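Local coordinates for Fe(2+) transporter FeoB (Methanocaldococcus jannaschii, PDB 2WJI), which binds and probably hydrolyses GTP through this cytoplasmic G-domain of a membrane protein thought to drive ferrous iron transport, at residues A[6-11]-A[52-57]. Residues are numbered along the deposited sequence; the frame is centred on the assembly and turned at random.
Sequences IALIGN and FKVVDL
Leu8 and Val54 meet on the sheet face that carries Ile6, Val54, Leu8 and Asp56: CG1 of Val54, anti to its own backbone N (chi1 -175°), reaches obliquely across to Leu8, 3.7 Å from CG and almost as near to CD1. Phe20 of helix 16-24 covers this pair. Toward the start of the two segments, Ile6 CD1 meets the edge of the Phe52 ring, near its plane, 4.2 Å from Phe52 CD1, while Tyr4 and Phe45 meet the same ring. On the other face, Val55 turns CG1 between its backbone N and carbonyl carbon (chi1 61°), which brings this methyl within 3.6 Å of Ala7 CB. Leu57 extends the patch, its CD1 touching both Ala7 CB and Ile9 CD1, and Tyr76 of helix 68-80 packs on Ala7, Val55 and Leu57. Val55 CG1 and Leu57 CD1 approach the Ala7 methyl from different directions. Backbone bonds fix this register in parallel fashion: Ile6 N to Lys53 O, Val55 N to Ile6 O, Leu8 N to Val55 O (2.8 Å, nearly straight at 170°) and Leu57 N to Leu8 O. Beyond the last of these the chains spread, and a water bridges them, accepting from Gly10 N at 2.9 Å and lying 2.8 Å from Leu57 O, to which it can donate. The Asp56 side chain lies about 5 Å from the bound magnesium at nearest atoms and touches Lys16 and Ser17. Neighbouring parallel strands, one leading into the P-loop at Gly10 and the other into Asp56 and Leu57 of the predicted DxxG (G3) motif, are characteristic of the Ras-like GTPase fold.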
ATOM      1  N   ILE A   6       7.025  -7.513  -2.060  1.00 19.68           N
ATOM      2  CA  ILE A   6       5.987  -6.488  -2.024  1.00 25.00           C
ATOM      3  C   ILE A   6       6.433  -5.310  -1.163  1.00 30.01           C
ATOM      4  O   ILE A   6       6.975  -5.512  -0.075  1.00 34.59           O
ATOM      5  CB  ILE A   6       4.672  -7.089  -1.429  1.00 27.28           C
ATOM      6  CG1 ILE A   6       4.381  -8.456  -2.054  1.00 35.63           C
ATOM      7  CG2 ILE A   6       3.502  -6.147  -1.606  1.00 29.70           C
ATOM      8  CD1 ILE A   6       3.778  -8.380  -3.437  1.00 36.77           C
ATOM      9  N   ALA A   7       6.218  -4.084  -1.647  1.00 24.78           N
ATOM     10  CA  ALA A   7       6.511  -2.884  -0.867  1.00 23.63           C
ATOM     11  C   ALA A   7       5.240  -2.092  -0.604  1.00 24.64           C
ATOM     12  O   ALA A   7       4.422  -1.928  -1.507  1.00 29.29           O
ATOM     13  CB  ALA A   7       7.524  -1.998  -1.600  1.00 19.13           C
ATOM     14  N   LEU A   8       5.088  -1.610   0.630  1.00 22.25           N
ATOM     15  CA  LEU A   8       4.012  -0.695   0.996  1.00 25.18           C
ATOM     16  C   LEU A   8       4.553   0.731   0.918  1.00 24.70           C
ATOM     17  O   LEU A   8       5.634   1.027   1.441  1.00 26.27           O
ATOM     18  CB  LEU A   8       3.529  -0.976   2.420  1.00 22.78           C
ATOM     19  CG  LEU A   8       3.219  -2.441   2.755  1.00 26.68           C
ATOM     20  CD1 LEU A   8       2.747  -2.594   4.200  1.00 25.95           C
ATOM     21  CD2 LEU A   8       2.194  -3.017   1.783  1.00 23.05           C
ATOM     22  N   ILE A   9       3.814   1.615   0.266  1.00 19.07           N
ATOM     23  CA  ILE A   9       4.261   3.001   0.169  1.00 21.24           C
ATOM     24  C   ILE A   9       3.054   3.904   0.187  1.00 22.90           C
ATOM     25  O   ILE A   9       1.978   3.516  -0.279  1.00 21.91           O
ATOM     26  CB  ILE A   9       5.106   3.252  -1.103  1.00 23.88           C
ATOM     27  CG1 ILE A   9       5.896   4.568  -0.976  1.00 25.34           C
ATOM     28  CG2 ILE A   9       4.226   3.259  -2.347  1.00 27.81           C
ATOM     29  CD1 ILE A   9       6.853   4.816  -2.125  1.00 34.84           C
ATOM     30  N   GLY A  10       3.214   5.088   0.774  1.00 22.82           N
ATOM     31  CA  GLY A  10       2.125   6.040   0.894  1.00 23.91           C
ATOM     32  C   GLY A  10       2.463   7.238   1.781  1.00 25.33           C
ATOM     33  O   GLY A  10       3.469   7.242   2.488  1.00 24.49           O
ATOM     34  N   ASN A  11       1.608   8.250   1.744  1.00 24.98           N
ATOM     35  CA  ASN A  11       1.748   9.444   2.591  1.00 24.47           C
ATOM     36  C   ASN A  11       1.876   9.127   4.081  1.00 22.73           C
ATOM     37  O   ASN A  11       1.371   8.107   4.555  1.00 24.84           O
ATOM     38  CB  ASN A  11       0.534  10.360   2.401  1.00 20.76           C
ATOM     39  CG  ASN A  11       0.476  10.986   1.025  1.00 27.50           C
ATOM     40  OD1 ASN A  11       1.383  10.812   0.204  1.00 31.59           O
ATOM     41  ND2 ASN A  11      -0.602  11.713   0.756  1.00 32.52           N
ATOM     42  N   PHE A  52       4.649 -14.096   0.405  1.00 30.52           N
ATOM     43  CA  PHE A  52       4.742 -12.687   0.055  1.00 26.86           C
ATOM     44  C   PHE A  52       5.552 -11.944   1.111  1.00 27.46           C
ATOM     45  O   PHE A  52       5.107 -11.781   2.247  1.00 33.15           O
ATOM     46  CB  PHE A  52       3.336 -12.090  -0.105  1.00 28.22           C
ATOM     47  CG  PHE A  52       2.521 -12.758  -1.182  1.00 28.62           C
ATOM     48  CD1 PHE A  52       2.395 -12.178  -2.437  1.00 31.80           C
ATOM     49  CD2 PHE A  52       1.921 -13.991  -0.955  1.00 31.56           C
ATOM     50  CE1 PHE A  52       1.654 -12.801  -3.438  1.00 28.33           C
ATOM     51  CE2 PHE A  52       1.182 -14.624  -1.955  1.00 28.78           C
ATOM     52  CZ  PHE A  52       1.050 -14.025  -3.196  1.00 30.65           C
ATOM     53  N   LYS A  53       6.760 -11.531   0.736  1.00 27.45           N
ATOM     54  CA  LYS A  53       7.633 -10.780   1.620  1.00 32.14           C
ATOM     55  C   LYS A  53       7.279  -9.297   1.524  1.00 32.81           C
ATOM     56  O   LYS A  53       7.221  -8.726   0.434  1.00 34.33           O
ATOM     57  CB  LYS A  53       9.105 -11.018   1.254  1.00 35.46           C
ATOM     58  CG  LYS A  53       9.526 -12.486   1.339  1.00 46.46           C
ATOM     59  CD  LYS A  53      10.861 -12.732   0.637  1.00 56.52           C
ATOM     60  CE  LYS A  53      11.217 -14.216   0.615  1.00 61.72           C
ATOM     61  NZ  LYS A  53      12.527 -14.464  -0.048  1.00 65.06           N
ATOM     62  N   VAL A  54       7.041  -8.678   2.674  1.00 35.18           N
ATOM     63  CA  VAL A  54       6.537  -7.313   2.713  1.00 31.29           C
ATOM     64  C   VAL A  54       7.551  -6.367   3.346  1.00 34.36           C
ATOM     65  O   VAL A  54       8.123  -6.662   4.401  1.00 33.29           O
ATOM     66  CB  VAL A  54       5.213  -7.226   3.489  1.00 26.73           C
ATOM     67  CG1 VAL A  54       4.635  -5.812   3.421  1.00 23.80           C
ATOM     68  CG2 VAL A  54       4.205  -8.249   2.960  1.00 22.73           C
ATOM     69  N   VAL A  55       7.772  -5.233   2.689  1.00 29.58           N
ATOM     70  CA  VAL A  55       8.590  -4.169   3.254  1.00 30.33           C
ATOM     71  C   VAL A  55       7.774  -2.882   3.338  1.00 32.19           C
ATOM     72  O   VAL A  55       7.089  -2.505   2.381  1.00 29.73           O
ATOM     73  CB  VAL A  55       9.876  -3.929   2.433  1.00 40.77           C
ATOM     74  CG1 VAL A  55       9.530  -3.504   1.023  1.00 46.45           C
ATOM     75  CG2 VAL A  55      10.747  -2.882   3.104  1.00 40.55           C
ATOM     76  N   ASP A  56       7.849  -2.224   4.493  1.00 30.14           N
ATOM     77  CA  ASP A  56       7.100  -1.009   4.765  1.00 27.85           C
ATOM     78  C   ASP A  56       8.059   0.157   4.562  1.00 30.30           C
ATOM     79  O   ASP A  56       8.989   0.341   5.347  1.00 28.69           O
ATOM     80  CB  ASP A  56       6.591  -1.042   6.206  1.00 29.90           C
ATOM     81  CG  ASP A  56       5.516   0.009   6.487  1.00 34.13           C
ATOM     82  OD1 ASP A  56       5.190   0.802   5.581  1.00 32.52           O
ATOM     83  OD2 ASP A  56       4.992   0.035   7.627  1.00 33.60           O
ATOM     84  N   LEU A  57       7.846   0.919   3.493  1.00 26.63           N
ATOM     85  CA  LEU A  57       8.721   2.041   3.157  1.00 28.15           C
ATOM     86  C   LEU A  57       8.311   3.293   3.916  1.00 27.51           C
ATOM     87  O   LEU A  57       7.125   3.470   4.258  1.00 25.50           O
ATOM     88  CB  LEU A  57       8.722   2.306   1.644  1.00 27.70           C
ATOM     89  CG  LEU A  57       9.263   1.185   0.745  1.00 32.18           C
ATOM     90  CD1 LEU A  57       8.977   1.474  -0.730  1.00 32.81           C
ATOM     91  CD2 LEU A  57      10.758   0.968   0.965  1.00 38.64           C
TER
HETATM   92  O   HOH W   1       5.771   4.813   2.177  1.00 29.30           O